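PDB 2ZZR: unsaturated glucuronyl hydrolase from Streptococcus agalactiae, which hydrolyses unsaturated chondroitin, hyaluronan and heparin disaccharides, releasing the unsaturated uronic acid by cleaving their glycosidic bonds. Local coordinates for residues R170-C175 against F217-F222. Sequence-based numbering, arbitrary orientation.
Sequences RLIIDC and FHTFYF
An edge strand beside a glycosidase active site is pinned here to the middle strand of a small antiparallel sheet, Arg170, Leu171 and Ile172 running against Tyr221, Phe220 and Thr219. Leu171 and Phe220 form the hydrogen-bonded pair, with Leu171 N to Phe220 O at 3.0 Å and Phe220 N to Leu171 O at 2.9 Å. Beyond it, Ile173 N gives a third bond to His218 O at 2.9 Å, where residues 170-175 leave the strand in a type I turn from Ile172 to Cys175. In this glycoside hydrolase family 88 alpha barrel, His218 and Thr219 together face Val233 on the third strand as a classic beta bulge. On one face of the sheet Arg170 and Tyr221 lie side by side: Arg170 CB sits over the phenol ring, 4.0 Å from its centroid, in a CH-pi contact, while Arg170 CG meets Thr219 CG2 at 3.6 Å. Arg170 NH2 is bonded to the backbone O of Trp160 and of His168, and the guanidinium has a cation-pi contact with the Trp160 ring. Farther along, chi1 of -64° sets Ile172 CG1 beside the backbone N, leaving CG2 anti to it and over the His218 ring, 3.7 Å from the centroid. On the other face, where Leu171 and Phe220 point, Leu171 CD2 touches Phe222 CE1 at 3.7 Å. The type I turn carries Asp174, the probable proton donor; its OD2 is hydrogen-bonded to His113, and its OD1 lies close to Asp114, the likely nucleophile.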
loop_
_atom_site.group_PDB
_atom_site.type_symbol
_atom_site.label_atom_id
_atom_site.label_comp_id
_atom_site.label_asym_id
_atom_site.label_seq_id
_atom_site.Cartn_x
_atom_site.Cartn_y
_atom_site.Cartn_z
ATOM N N ARG A 170 6.973 -19.287 0.767
ATOM C CA ARG A 170 6.147 -18.518 -0.144
ATOM C C ARG A 170 6.405 -17.026 0.019
ATOM O O ARG A 170 6.908 -16.585 1.062
ATOM C CB ARG A 170 4.666 -18.816 0.119
ATOM C CG ARG A 170 4.120 -18.158 1.402
ATOM C CD ARG A 170 3.110 -19.031 2.142
ATOM N NE ARG A 170 2.407 -18.258 3.167
ATOM C CZ ARG A 170 2.903 -17.948 4.365
ATOM N NH1 ARG A 170 2.175 -17.228 5.207
ATOM N NH2 ARG A 170 4.120 -18.346 4.726
ATOM N N LEU A 171 6.058 -16.271 -1.022
ATOM C CA LEU A 171 5.992 -14.811 -0.934
ATOM C C LEU A 171 4.535 -14.372 -1.011
ATOM O O LEU A 171 3.677 -15.113 -1.499
ATOM C CB LEU A 171 6.821 -14.141 -2.044
ATOM C CG LEU A 171 6.477 -14.362 -3.529
ATOM C CD1 LEU A 171 5.258 -13.550 -3.994
ATOM C CD2 LEU A 171 7.683 -14.038 -4.416
ATOM N N ILE A 172 4.260 -13.158 -0.544
ATOM C CA ILE A 172 2.928 -12.575 -0.640
ATOM C C ILE A 172 3.071 -11.257 -1.404
ATOM O O ILE A 172 4.100 -10.593 -1.298
ATOM C CB ILE A 172 2.287 -12.398 0.766
ATOM C CG1 ILE A 172 2.091 -13.783 1.417
ATOM C CG2 ILE A 172 0.955 -11.645 0.687
ATOM C CD1 ILE A 172 1.594 -13.746 2.851
ATOM N N ILE A 173 2.063 -10.909 -2.197
ATOM C CA ILE A 173 2.182 -9.779 -3.126
ATOM C C ILE A 173 2.418 -8.434 -2.427
ATOM O O ILE A 173 3.065 -7.538 -2.994
ATOM C CB ILE A 173 0.970 -9.686 -4.096
ATOM C CG1 ILE A 173 1.279 -8.697 -5.234
ATOM C CG2 ILE A 173 -0.327 -9.370 -3.336
ATOM C CD1 ILE A 173 0.320 -8.755 -6.401
ATOM N N ASP A 174 1.921 -8.296 -1.199
ATOM C CA ASP A 174 2.111 -7.029 -0.478
ATOM C C ASP A 174 3.578 -6.759 -0.125
ATOM O O ASP A 174 3.943 -5.636 0.232
ATOM C CB ASP A 174 1.180 -6.913 0.741
ATOM C CG ASP A 174 1.547 -7.855 1.878
ATOM O OD1 ASP A 174 0.927 -7.713 2.950
ATOM O OD2 ASP A 174 2.432 -8.727 1.734
ATOM N N CYS A 175 4.428 -7.777 -0.255
ATOM C CA CYS A 175 5.854 -7.594 -0.000
ATOM C C CYS A 175 6.489 -6.619 -1.004
ATOM O O CYS A 175 7.558 -6.064 -0.747
ATOM C CB CYS A 175 6.608 -8.929 0.028
ATOM S SG CYS A 175 8.206 -8.822 0.873
ATOM N N PHE A 217 -2.239 -13.264 -7.893
ATOM C CA PHE A 217 -2.302 -14.182 -6.757
ATOM C C PHE A 217 -2.022 -13.379 -5.488
ATOM O O PHE A 217 -1.416 -12.308 -5.537
ATOM C CB PHE A 217 -1.235 -15.272 -6.861
ATOM C CG PHE A 217 -1.530 -16.343 -7.871
ATOM C CD1 PHE A 217 -0.648 -16.577 -8.920
ATOM C CD2 PHE A 217 -2.670 -17.142 -7.760
ATOM C CE1 PHE A 217 -0.899 -17.585 -9.855
ATOM C CE2 PHE A 217 -2.932 -18.142 -8.693
ATOM C CZ PHE A 217 -2.040 -18.367 -9.735
ATOM N N HIS A 218 -2.455 -13.906 -4.350
ATOM C CA HIS A 218 -2.073 -13.356 -3.054
ATOM C C HIS A 218 -0.707 -13.908 -2.669
ATOM O O HIS A 218 0.193 -13.162 -2.270
ATOM C CB HIS A 218 -3.131 -13.727 -2.000
ATOM C CG HIS A 218 -2.708 -13.475 -0.585
ATOM N ND1 HIS A 218 -3.091 -12.356 0.121
ATOM C CD2 HIS A 218 -1.952 -14.211 0.263
ATOM C CE1 HIS A 218 -2.577 -12.406 1.337
ATOM N NE2 HIS A 218 -1.885 -13.525 1.450
ATOM N N THR A 219 -0.569 -15.224 -2.816
ATOM C CA THR A 219 0.585 -15.978 -2.352
ATOM C C THR A 219 1.187 -16.772 -3.508
ATOM O O THR A 219 0.460 -17.235 -4.395
ATOM C CB THR A 219 0.150 -16.962 -1.224
ATOM O OG1 THR A 219 -0.257 -16.223 -0.068
ATOM C CG2 THR A 219 1.274 -17.899 -0.820
ATOM N N PHE A 220 2.509 -16.930 -3.505
ATOM C CA PHE A 220 3.151 -17.832 -4.457
ATOM C C PHE A 220 4.214 -18.678 -3.782
ATOM O O PHE A 220 5.120 -18.152 -3.141
ATOM C CB PHE A 220 3.737 -17.092 -5.671
ATOM C CG PHE A 220 3.829 -17.955 -6.895
ATOM C CD1 PHE A 220 2.824 -17.923 -7.854
ATOM C CD2 PHE A 220 4.891 -18.836 -7.063
ATOM C CE1 PHE A 220 2.887 -18.745 -8.982
ATOM C CE2 PHE A 220 4.964 -19.663 -8.181
ATOM C CZ PHE A 220 3.964 -19.619 -9.136
ATOM N N TYR A 221 4.087 -19.996 -3.944
ATOM C CA TYR A 221 4.992 -20.959 -3.325
ATOM C C TYR A 221 6.171 -21.323 -4.211
ATOM O O TYR A 221 6.044 -21.400 -5.430
ATOM C CB TYR A 221 4.236 -22.250 -2.991
ATOM C CG TYR A 221 3.328 -22.132 -1.796
ATOM C CD1 TYR A 221 2.008 -21.704 -1.940
ATOM C CD2 TYR A 221 3.791 -22.450 -0.520
ATOM C CE1 TYR A 221 1.166 -21.598 -0.831
ATOM C CE2 TYR A 221 2.955 -22.347 0.594
ATOM C CZ TYR A 221 1.656 -21.920 0.430
ATOM O OH TYR A 221 0.831 -21.815 1.526
ATOM N N PHE A 222 7.305 -21.574 -3.572
ATOM C CA PHE A 222 8.515 -22.030 -4.245
ATOM C C PHE A 222 8.985 -23.345 -3.634
ATOM O O PHE A 222 8.580 -23.704 -2.525
ATOM C CB PHE A 222 9.613 -20.969 -4.138
ATOM C CG PHE A 222 9.313 -19.719 -4.914
ATOM C CD1 PHE A 222 8.458 -18.745 -4.396
ATOM C CD2 PHE A 222 9.872 -19.519 -6.171
ATOM C CE1 PHE A 222 8.168 -17.591 -5.121
ATOM C CE2 PHE A 222 9.587 -18.365 -6.906
ATOM C CZ PHE A 222 8.730 -17.399 -6.376
#